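Ferulic acid esterase, AmCE1/Fae1A (Anaeromyces mucronatus, PDB 5CXX) probably hydrolyses feruloyl esters, as a carbohydrate esterase family 1 enzyme of the alpha/beta-hydrolase fold, and is bound here to ferulic acid. Local coordinates at residues P112-P116 and E117-G121; D123-I126 and N127-I130; A159-S162 and L163-Y167; G198-S201 and E202-R206. All blocks are in the same frame, centred on the assembly; numbering follows the deposited sequence.

Contact 1: residues P112-P116 and E117-G121; sequences PDFNP and EYYKG. With FER (3-(4-hydroxy-3-methoxyphenyl)-2-propenoic acid), chain D.
Tyr118 packs its ring against Pro112 six residues earlier, where the chain turns into a helix. Its CB lies 3.6 Å from Asn115 O. CG stands anti to the backbone N (chi1 -179°), which carries the ring back to Pro112. CD2 passes 3.2 Å from Asp113 O. CD1, CE1 and CE2 lie closest to Pro112 CA, CE1 at 3.6 Å. That CA sits over the middle of one ring face, 3.5 Å from the Tyr118 centroid and 8° off the normal, a CH-pi contact. CZ meets Pro112 CB, and OH is hydrogen-bonded to Tyr122 OH. A valine here would probably leave Pro112 without its aromatic platform and Tyr122 without its hydroxyl mate.

Asn115 is the N-cap. Its OD1 accepts from Tyr118 N at 3.0 Å, with the donor 40° out of the amide carbonyl plane. Tyr119 N donates to Asn115 O at 3.1 Å, the first helical turn. That oxygen lies over one face of the Tyr119 ring. The opposite face is covered by the ferulic acid methoxy carbon C10, 3.3 Å above the plane. Tyr119 OH lies at the edge of the Phe114 ring and is hydrogen-bonded to Ser193 OG. Phe114 CE1 reaches ferulic acid C6 at 3.6 Å. The contact joins the loop after strand 95-99 to the start of helix 116-123, with Phe114 and Tyr119 lining the ferulate pocket.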
loop_
_atom_site.group_PDB
_atom_site.type_symbol
_atom_site.label_atom_id
_atom_site.label_comp_id
_atom_site.label_asym_id
_atom_site.label_seq_id
_atom_site.Cartn_x
_atom_site.Cartn_y
_atom_site.Cartn_z
ATOM N N PRO A 112 10.023 -18.116 2.160
ATOM C CA PRO A 112 9.259 -17.265 3.090
ATOM C C PRO A 112 9.217 -17.839 4.507
ATOM O O PRO A 112 9.049 -19.030 4.694
ATOM C CB PRO A 112 7.855 -17.205 2.466
ATOM C CG PRO A 112 8.107 -17.588 0.934
ATOM C CD PRO A 112 9.255 -18.525 0.953
ATOM N N ASP A 113 9.341 -16.946 5.497
ATOM C CA ASP A 113 9.295 -17.381 6.880
ATOM C C ASP A 113 9.422 -16.052 7.657
ATOM O O ASP A 113 9.719 -14.996 7.079
ATOM C CB ASP A 113 10.422 -18.329 7.216
ATOM C CG ASP A 113 10.242 -18.989 8.591
ATOM O OD1 ASP A 113 9.139 -18.850 9.244
ATOM O OD2 ASP A 113 11.224 -19.624 9.012
ATOM N N PHE A 114 9.139 -16.146 8.951
ATOM C CA PHE A 114 9.350 -15.009 9.859
ATOM C C PHE A 114 10.835 -14.975 10.272
ATOM O O PHE A 114 11.229 -15.442 11.363
ATOM C CB PHE A 114 8.445 -15.170 11.077
ATOM C CG PHE A 114 6.962 -15.105 10.721
ATOM C CD1 PHE A 114 6.332 -13.894 10.473
ATOM C CD2 PHE A 114 6.210 -16.302 10.675
ATOM C CE1 PHE A 114 4.971 -13.833 10.163
ATOM C CE2 PHE A 114 4.828 -16.244 10.372
ATOM C CZ PHE A 114 4.225 -15.036 10.130
ATOM N N ASN A 115 11.673 -14.433 9.385
ATOM C CA ASN A 115 13.054 -14.228 9.768
ATOM C C ASN A 115 13.616 -13.034 9.037
ATOM O O ASN A 115 13.139 -12.639 7.942
ATOM C CB ASN A 115 13.918 -15.473 9.565
ATOM C CG ASN A 115 14.225 -15.773 8.128
ATOM O OD1 ASN A 115 14.907 -15.014 7.445
ATOM N ND2 ASN A 115 13.807 -16.951 7.680
ATOM N N PRO A 116 14.626 -12.435 9.640
ATOM C CA PRO A 116 15.169 -11.182 9.163
ATOM C C PRO A 116 15.676 -11.273 7.758
ATOM O O PRO A 116 15.617 -10.286 7.060
ATOM C CB PRO A 116 16.333 -10.932 10.095
ATOM C CG PRO A 116 15.840 -11.552 11.358
ATOM C CD PRO A 116 15.286 -12.850 10.913
ATOM N N GLU A 117 16.269 -12.403 7.385
ATOM C CA GLU A 117 16.776 -12.470 6.024
ATOM C C GLU A 117 15.671 -12.387 5.009
ATOM O O GLU A 117 15.833 -11.740 3.985
ATOM C CB GLU A 117 17.582 -13.778 5.829
ATOM C CG GLU A 117 18.285 -13.811 4.462
ATOM C CD GLU A 117 19.326 -12.695 4.283
ATOM O OE1 GLU A 117 19.863 -12.194 5.304
ATOM O OE2 GLU A 117 19.632 -12.347 3.122
ATOM N N TYR A 118 14.527 -13.011 5.276
ATOM C CA TYR A 118 13.416 -12.879 4.317
ATOM C C TYR A 118 12.871 -11.421 4.274
ATOM O O TYR A 118 12.546 -10.857 3.214
ATOM C CB TYR A 118 12.289 -13.915 4.660
ATOM C CG TYR A 118 11.109 -13.883 3.705
ATOM C CD1 TYR A 118 11.282 -14.235 2.353
ATOM C CD2 TYR A 118 9.823 -13.612 4.166
ATOM C CE1 TYR A 118 10.204 -14.191 1.486
ATOM C CE2 TYR A 118 8.736 -13.606 3.319
ATOM C CZ TYR A 118 8.934 -13.892 1.963
ATOM O OH TYR A 118 7.827 -13.834 1.109
ATOM N N TYR A 119 12.795 -10.766 5.456
ATOM C CA TYR A 119 12.330 -9.390 5.442
ATOM C C TYR A 119 13.152 -8.458 4.576
ATOM O O TYR A 119 12.577 -7.476 4.056
ATOM C CB TYR A 119 12.332 -8.850 6.889
ATOM C CG TYR A 119 11.597 -9.687 7.913
ATOM C CD1 TYR A 119 10.520 -10.528 7.587
ATOM C CD2 TYR A 119 11.949 -9.581 9.265
ATOM C CE1 TYR A 119 9.878 -11.281 8.554
ATOM C CE2 TYR A 119 11.260 -10.308 10.229
ATOM C CZ TYR A 119 10.243 -11.143 9.869
ATOM O OH TYR A 119 9.617 -11.898 10.842
ATOM N N LYS A 120 14.469 -8.698 4.495
ATOM C CA LYS A 120 15.344 -7.794 3.708
ATOM C C LYS A 120 14.849 -7.608 2.265
ATOM O O LYS A 120 15.032 -6.552 1.664
ATOM C CB LYS A 120 16.775 -8.322 3.672
ATOM C CG LYS A 120 17.450 -8.194 5.075
ATOM C CD LYS A 120 18.857 -8.775 4.948
ATOM C CE LYS A 120 19.558 -8.802 6.335
ATOM N NZ LYS A 120 20.846 -9.535 6.206
ATOM N N GLY A 121 14.253 -8.659 1.691
ATOM C CA GLY A 121 13.718 -8.558 0.332
ATOM C C GLY A 121 12.547 -7.604 0.192
ATOM O O GLY A 121 12.416 -6.926 -0.851
HETATM C C4 FER D . 6.602 -10.093 12.205
HETATM C C5 FER D . 5.261 -10.572 12.251
HETATM C C6 FER D . 4.467 -10.457 11.148
HETATM C C3 FER D . 7.043 -9.433 11.043
HETATM C C2 FER D . 6.270 -9.331 9.918
HETATM C C1 FER D . 4.977 -9.819 9.969
HETATM C C10 FER D . 8.661 -8.144 10.040
HETATM C C7 FER D . 4.147 -9.725 8.734
HETATM C C8 FER D . 3.024 -10.429 8.513
HETATM C C9 FER D . 2.283 -10.218 7.194
HETATM O O1 FER D . 2.699 -9.426 6.290
HETATM O O2 FER D . 1.237 -10.889 6.992
HETATM O O4 FER D . 7.484 -10.152 13.242
HETATM O O3 FER D . 8.328 -8.987 11.138
#

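Contact 2: residues D123-I126 and N127-I130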
loop_
_atom_site.group_PDB
_atom_site.type_symbol
_atom_site.label_atom_id
_atom_site.label_comp_id
_atom_site.label_asym_id
_atom_site.label_seq_id
_atom_site.Cartn_x
_atom_site.Cartn_y
_atom_site.Cartn_z
ATOM N N ASP A 123 12.311 -4.986 2.320
ATOM C CA ASP A 123 12.979 -3.679 2.491
ATOM C C ASP A 123 13.553 -3.193 1.178
ATOM O O ASP A 123 13.517 -1.986 0.857
ATOM C CB ASP A 123 14.120 -3.760 3.520
ATOM C CG ASP A 123 13.665 -4.263 4.891
ATOM O OD1 ASP A 123 12.451 -4.087 5.173
ATOM O OD2 ASP A 123 14.528 -4.771 5.632
ATOM N N ASN A 124 14.063 -4.113 0.354
ATOM C CA ASN A 124 14.702 -3.722 -0.880
ATOM C C ASN A 124 13.716 -3.258 -1.931
ATOM O O ASN A 124 14.118 -2.723 -2.984
ATOM C CB ASN A 124 15.540 -4.928 -1.425
ATOM C CG ASN A 124 16.587 -4.481 -2.397
ATOM O OD1 ASN A 124 17.310 -3.491 -2.141
ATOM N ND2 ASN A 124 16.760 -5.248 -3.480
ATOM N N PHE A 125 12.426 -3.446 -1.669
ATOM C CA PHE A 125 11.398 -3.009 -2.583
ATOM C C PHE A 125 11.438 -1.483 -2.806
ATOM O O PHE A 125 11.024 -1.038 -3.881
ATOM C CB PHE A 125 9.990 -3.422 -2.081
ATOM C CG PHE A 125 8.928 -3.128 -3.127
ATOM C CD1 PHE A 125 8.864 -3.909 -4.287
ATOM C CD2 PHE A 125 8.058 -2.056 -2.987
ATOM C CE1 PHE A 125 7.956 -3.598 -5.303
ATOM C CE2 PHE A 125 7.160 -1.761 -3.965
ATOM C CZ PHE A 125 7.073 -2.538 -5.138
ATOM N N ILE A 126 11.999 -0.728 -1.858
ATOM C CA ILE A 126 12.153 0.716 -2.127
ATOM C C ILE A 126 12.972 0.944 -3.404
ATOM O O ILE A 126 12.633 1.792 -4.222
ATOM C CB ILE A 126 12.769 1.443 -0.918
ATOM C CG1 ILE A 126 12.770 2.971 -1.164
ATOM C CG2 ILE A 126 14.246 0.985 -0.661
ATOM C CD1 ILE A 126 13.098 3.731 0.169
ATOM N N ASN A 127 13.970 0.113 -3.667
ATOM C CA ASN A 127 14.766 0.238 -4.859
ATOM C C ASN A 127 14.019 -0.288 -6.114
ATOM O O ASN A 127 14.062 0.345 -7.177
ATOM C CB ASN A 127 16.116 -0.509 -4.684
ATOM C CG ASN A 127 16.927 0.125 -3.570
ATOM O OD1 ASN A 127 17.088 1.352 -3.602
ATOM N ND2 ASN A 127 17.333 -0.636 -2.544
ATOM N N GLU A 128 13.307 -1.408 -5.946
ATOM C CA GLU A 128 12.482 -1.967 -7.055
ATOM C C GLU A 128 11.444 -0.951 -7.507
ATOM O O GLU A 128 11.311 -0.699 -8.705
ATOM C CB GLU A 128 11.773 -3.261 -6.584
ATOM C CG GLU A 128 10.862 -3.897 -7.669
ATOM C CD GLU A 128 11.689 -4.402 -8.862
ATOM O OE1 GLU A 128 12.936 -4.529 -8.748
ATOM O OE2 GLU A 128 11.088 -4.651 -9.931
ATOM N N LEU A 129 10.786 -0.316 -6.536
ATOM C CA LEU A 129 9.707 0.615 -6.907
ATOM C C LEU A 129 10.303 1.840 -7.648
ATOM O O LEU A 129 9.821 2.245 -8.708
ATOM C CB LEU A 129 8.926 1.009 -5.634
ATOM C CG LEU A 129 7.825 2.067 -5.951
ATOM C CD1 LEU A 129 6.693 1.461 -6.774
ATOM C CD2 LEU A 129 7.272 2.626 -4.596
ATOM N N ILE A 130 11.334 2.455 -7.039
ATOM C CA ILE A 130 11.804 3.771 -7.533
ATOM C C ILE A 130 12.664 3.633 -8.777
ATOM O O ILE A 130 12.544 4.445 -9.714
ATOM C CB ILE A 130 12.551 4.500 -6.374
ATOM C CG1 ILE A 130 11.503 4.842 -5.308
ATOM C CG2 ILE A 130 13.304 5.713 -6.892
ATOM C CD1 ILE A 130 12.161 5.356 -3.972
#
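Asn124 and Asn127 are joined by two kinds of hydrogen bond, one between side chains and one between backbones. In the first, Asn127 ND2 donates to Asn124 OD1 at 2.9 Å. The acceptor lies in the amide plane of Asn127, but the donor stands 41° out of the amide plane of Asn124. The two amide planes are 65° apart. Asn124 OD1 also takes a bond from Lys105, and Asn124 ND2 gives one to Ala103 O. Asn127 OD1 is bonded to a glycerol, probably from the crystallisation liquor. A leucine in place of Asn127 would probably leave Asn124 OD1 without one of its donors and its amide less firmly oriented.

Among the backbone bonds, Asn127 N donates to Asn124 O at 2.9 Å, and Glu128 N makes a weak bond to the same oxygen. Leu129 N to Phe125 O, at 2.8 Å, and Ile130 N to Ile126 O continue the helical pattern.

The apolar contacts run along the helix. Phe125 CE2 meets Leu129 CB at 3.7 Å, and CE1 meets Glu128 CG at 3.8 Å. Phe125 CG is anti to the backbone N (chi1 -172°), which sets the ring beside both. Ile126 and Ile130 lie side by side, with CG1 against CD1 at 3.7 Å. This is an early part of helix 125-140, which packs on strand 58-62 and helix 157-168, as in an alpha/beta-hydrolase fold.

Contact 3: residues A159-S162 and L163-Y167; sequences ARTS and LYIGY
Four successive i to i+4 hydrogen bonds tie Ala159-Ser162 to Leu163-Gly166, in regular alpha-helical geometry. Ile165 N to Thr161 O is the straightest, 2.9 Å long with an N-H...O angle of 170°. Gly166 N to Ser162 O is the shortest at 2.8 Å.

Among the side chains, Thr161 and Ile165 lie alongside each other and point the same way. Thr161 CG2 meets Ile165 CD1 at 3.6 Å. The methyl stands anti to the backbone N, and OG1 (chi1 -61°) is turned back to bond Met157 O. Leu163 folds over the preceding turn, with CG 3.5 Å from Ala159 O, and packs on Val176 and Ala178 of strand 175-179. Tyr164 CB rests 3.4 Å from Arg160 O. Arg160 itself leads off to the ferulate pocket. Its NH1 bonds Pro183 O, and its NH2 makes a salt bridge with Asp123.

The helix follows Ser156 of a GxSxG sequence, consistent with a nucleophile elbow. The chemistry of the turn is divided: the Thr161 hydroxyl is satisfied by a carbonyl one turn back, and the methyl and branched carbons remain for apolar packing. The buried guanidinium is held by a carbonyl and a carboxylate, which would probably offset much of its charge.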
loop_
_atom_site.group_PDB
_atom_site.type_symbol
_atom_site.label_atom_id
_atom_site.label_comp_id
_atom_site.label_asym_id
_atom_site.label_seq_id
_atom_site.Cartn_x
_atom_site.Cartn_y
_atom_site.Cartn_z
ATOM N N ALA A 159 2.249 -2.911 4.203
ATOM C CA ALA A 159 1.917 -1.647 4.871
ATOM C C ALA A 159 3.158 -1.067 5.617
ATOM O O ALA A 159 3.350 0.156 5.637
ATOM C CB ALA A 159 0.779 -1.901 5.872
ATOM N N ARG A 160 3.945 -1.928 6.255
ATOM C CA ARG A 160 5.234 -1.506 6.771
ATOM C C ARG A 160 6.087 -0.907 5.655
ATOM O O ARG A 160 6.694 0.175 5.816
ATOM C CB ARG A 160 5.928 -2.719 7.448
ATOM C CG ARG A 160 7.446 -2.640 7.298
ATOM C CD ARG A 160 8.149 -3.718 8.191
ATOM N NE ARG A 160 9.479 -3.933 7.653
ATOM C CZ ARG A 160 10.417 -4.602 8.342
ATOM N NH1 ARG A 160 10.160 -5.069 9.576
ATOM N NH2 ARG A 160 11.611 -4.815 7.776
ATOM N N THR A 161 6.082 -1.588 4.494
ATOM C CA THR A 161 6.936 -1.141 3.415
ATOM C C THR A 161 6.393 0.175 2.849
ATOM O O THR A 161 7.174 1.085 2.507
ATOM C CB THR A 161 6.993 -2.248 2.309
ATOM O OG1 THR A 161 7.563 -3.420 2.952
ATOM C CG2 THR A 161 7.892 -1.801 1.127
ATOM N N SER A 162 5.070 0.301 2.764
ATOM C CA SER A 162 4.470 1.565 2.280
ATOM C C SER A 162 4.812 2.740 3.189
ATOM O O SER A 162 5.112 3.844 2.712
ATOM C CB SER A 162 2.940 1.445 2.184
ATOM O OG SER A 162 2.575 0.542 1.172
ATOM N N LEU A 163 4.770 2.520 4.513
ATOM C CA LEU A 163 5.088 3.623 5.423
ATOM C C LEU A 163 6.574 4.000 5.334
ATOM O O LEU A 163 6.925 5.186 5.348
ATOM C CB LEU A 163 4.797 3.225 6.886
ATOM C CG LEU A 163 3.313 3.299 7.218
ATOM C CD1 LEU A 163 3.014 2.564 8.578
ATOM C CD2 LEU A 163 2.842 4.785 7.332
ATOM N N TYR A 164 7.433 2.976 5.233
ATOM C CA TYR A 164 8.869 3.239 5.146
ATOM C C TYR A 164 9.166 4.082 3.899
ATOM O O TYR A 164 9.887 5.092 3.950
ATOM C CB TYR A 164 9.607 1.885 5.117
ATOM C CG TYR A 164 11.088 1.983 4.856
ATOM C CD1 TYR A 164 11.926 2.660 5.739
ATOM C CD2 TYR A 164 11.625 1.295 3.783
ATOM C CE1 TYR A 164 13.296 2.704 5.502
ATOM C CE2 TYR A 164 13.029 1.334 3.537
ATOM C CZ TYR A 164 13.816 2.072 4.392
ATOM O OH TYR A 164 15.188 2.093 4.172
ATOM N N ILE A 165 8.658 3.613 2.754
ATOM C CA ILE A 165 8.966 4.315 1.519
ATOM C C ILE A 165 8.297 5.679 1.513
ATOM O O ILE A 165 8.876 6.710 1.079
ATOM C CB ILE A 165 8.538 3.463 0.299
ATOM C CG1 ILE A 165 9.369 2.171 0.210
ATOM C CG2 ILE A 165 8.708 4.331 -0.983
ATOM C CD1 ILE A 165 8.731 1.163 -0.809
ATOM N N GLY A 166 7.032 5.739 1.953
ATOM C CA GLY A 166 6.256 6.994 1.916
ATOM C C GLY A 166 6.863 8.072 2.806
ATOM O O GLY A 166 6.692 9.269 2.486
ATOM N N TYR A 167 7.541 7.685 3.898
ATOM C CA TYR A 167 8.157 8.714 4.727
ATOM C C TYR A 167 9.605 8.958 4.291
ATOM O O TYR A 167 10.024 10.163 4.273
ATOM C CB TYR A 167 8.077 8.367 6.239
ATOM C CG TYR A 167 6.725 8.802 6.759
ATOM C CD1 TYR A 167 5.625 7.940 6.652
ATOM C CD2 TYR A 167 6.556 10.062 7.346
ATOM C CE1 TYR A 167 4.357 8.340 7.094
ATOM C CE2 TYR A 167 5.285 10.506 7.776
ATOM C CZ TYR A 167 4.195 9.613 7.652
ATOM O OH TYR A 167 2.959 10.090 8.067
#

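Contact 4: residues G198-S201 and E202-R206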
loop_
_atom_site.group_PDB
_atom_site.type_symbol
_atom_site.label_atom_id
_atom_site.label_comp_id
_atom_site.label_asym_id
_atom_site.label_seq_id
_atom_site.Cartn_x
_atom_site.Cartn_y
_atom_site.Cartn_z
ATOM N N GLY A 198 14.924 -2.463 13.657
ATOM C CA GLY A 198 14.315 -1.248 13.143
ATOM C C GLY A 198 15.044 -0.796 11.868
ATOM O O GLY A 198 16.291 -0.761 11.827
ATOM N N LEU A 199 14.276 -0.424 10.844
ATOM C CA LEU A 199 14.895 0.209 9.709
ATOM C C LEU A 199 15.457 1.580 10.024
ATOM O O LEU A 199 16.465 2.003 9.450
ATOM C CB LEU A 199 13.857 0.328 8.603
ATOM C CG LEU A 199 13.312 -1.022 8.067
ATOM C CD1 LEU A 199 12.120 -0.852 7.094
ATOM C CD2 LEU A 199 14.397 -1.845 7.389
ATOM N N ILE A 200 14.773 2.272 10.936
ATOM C CA ILE A 200 15.127 3.623 11.334
ATOM C C ILE A 200 14.857 3.728 12.834
ATOM O O ILE A 200 14.124 2.897 13.378
ATOM C CB ILE A 200 14.316 4.699 10.575
ATOM C CG1 ILE A 200 12.826 4.418 10.682
ATOM C CG2 ILE A 200 14.810 4.686 9.081
ATOM C CD1 ILE A 200 11.907 5.473 9.990
ATOM N N SER A 201 15.368 4.772 13.482
ATOM C CA SER A 201 14.954 5.027 14.847
ATOM C C SER A 201 13.542 5.663 14.885
ATOM O O SER A 201 13.049 6.193 13.894
ATOM C CB SER A 201 15.937 5.964 15.530
ATOM O OG SER A 201 15.837 7.269 14.935
ATOM N N GLU A 202 12.920 5.682 16.056
ATOM C CA GLU A 202 11.642 6.360 16.175
ATOM C C GLU A 202 11.728 7.855 15.792
ATOM O O GLU A 202 10.888 8.349 15.077
ATOM C CB GLU A 202 11.141 6.182 17.621
ATOM C CG GLU A 202 10.775 4.702 17.883
ATOM C CD GLU A 202 10.164 4.468 19.256
ATOM O OE1 GLU A 202 10.251 5.387 20.115
ATOM O OE2 GLU A 202 9.634 3.358 19.508
ATOM N N ASP A 203 12.765 8.558 16.267
ATOM C CA ASP A 203 12.892 9.999 15.942
ATOM C C ASP A 203 13.069 10.239 14.460
ATOM O O ASP A 203 12.758 11.341 13.972
ATOM C CB ASP A 203 14.062 10.627 16.725
ATOM C CG ASP A 203 13.677 10.955 18.125
ATOM O OD1 ASP A 203 12.467 11.039 18.446
ATOM O OD2 ASP A 203 14.594 11.138 18.941
ATOM N N GLU A 204 13.551 9.229 13.734
ATOM C CA GLU A 204 13.756 9.335 12.286
ATOM C C GLU A 204 12.497 9.032 11.498
ATOM O O GLU A 204 12.508 9.186 10.258
ATOM C CB GLU A 204 14.862 8.390 11.831
ATOM C CG GLU A 204 16.232 8.926 12.246
ATOM C CD GLU A 204 17.332 7.839 12.308
ATOM O OE1 GLU A 204 17.087 6.664 11.924
ATOM O OE2 GLU A 204 18.417 8.202 12.775
ATOM N N PHE A 205 11.422 8.602 12.176
ATOM C CA PHE A 205 10.194 8.182 11.443
ATOM C C PHE A 205 9.377 9.460 11.194
ATOM O O PHE A 205 8.451 9.806 11.956
ATOM C CB PHE A 205 9.439 7.149 12.265
ATOM C CG PHE A 205 8.307 6.467 11.533
ATOM C CD1 PHE A 205 8.091 6.646 10.176
ATOM C CD2 PHE A 205 7.504 5.605 12.251
ATOM C CE1 PHE A 205 7.028 5.938 9.549
ATOM C CE2 PHE A 205 6.453 4.893 11.635
ATOM C CZ PHE A 205 6.215 5.100 10.271
ATOM N N ARG A 206 9.779 10.206 10.171
ATOM C CA ARG A 206 9.226 11.535 9.857
ATOM C C ARG A 206 9.663 11.880 8.416
ATOM O O ARG A 206 10.539 11.209 7.834
ATOM C CB ARG A 206 9.706 12.598 10.864
ATOM C CG ARG A 206 11.227 12.773 10.851
ATOM C CD ARG A 206 11.687 13.952 11.681
ATOM N NE ARG A 206 11.339 13.842 13.075
ATOM C CZ ARG A 206 10.518 14.701 13.704
ATOM N NH1 ARG A 206 9.904 15.674 13.015
ATOM N NH2 ARG A 206 10.287 14.562 14.994
HETATM O O HOH W 1 17.615 8.994 16.059
#
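Ser201 and Glu204 hold each other through reciprocal bonds. Ser201 N donates to Glu204 OE1 at 3.0 Å, nearly straight at 170°, and meets the oxygen from above the carboxylate plane, 54° out of it. In return Glu204 N donates to Ser201 OG at 3.2 Å. This is a capping box, with Ser201 ahead of the short helical turn 202-204. Glu204 N also makes a weak bond to Ser201 O. Ser201 OG sits between its own N and carbonyl carbon (chi1 69°), which turns it toward Glu204 N. A water 2.7 Å from Ser201 OG also reaches Glu204 OE2 weakly.

Beside this polar pair is an apolar one. Ile200 CD1 comes 3.5 Å from Phe205 CA and 3.8 Å from Phe205 CB, the two side chains crossing at about a right angle.

Farther out, Arg206 NE bonds Asp203 O at 3.0 Å, with the oxygen in the guanidinium plane. Phe205 N to Glu202 O closes the turn. Asn239 ND2 holds the carbonyls of Glu202 and Phe205. The Phe205 ring meets Tyr167 edge-to-face and packs on helix 228-238. The reciprocal Ser201-Glu204 bonds probably help hold the start of the turn, while Phe205 and Ile200 give it apolar attachment to neighbouring helices.

Contact 1 touches the ferulic acid directly through Phe114 and Tyr119, and contact 3 reaches it through Arg160. Contacts 2 and 4 stand back: Phe125 and Ile200 each have side chains about 13 Å from it. Contacts 2 and 3 are the most closely joined. They share the Asp123-Arg160 salt bridge, and Ile126 CB meets Ile165 CG1 at 3.7 Å. Tyr119 CB packs on Arg160 NH2 at 4.2 Å, linking contacts 1 and 3. Leu199 of contact 4 lies against both Asp123 and Tyr164. Contacts 1 and 4 do not touch; their nearest atoms are about 7 Å apart.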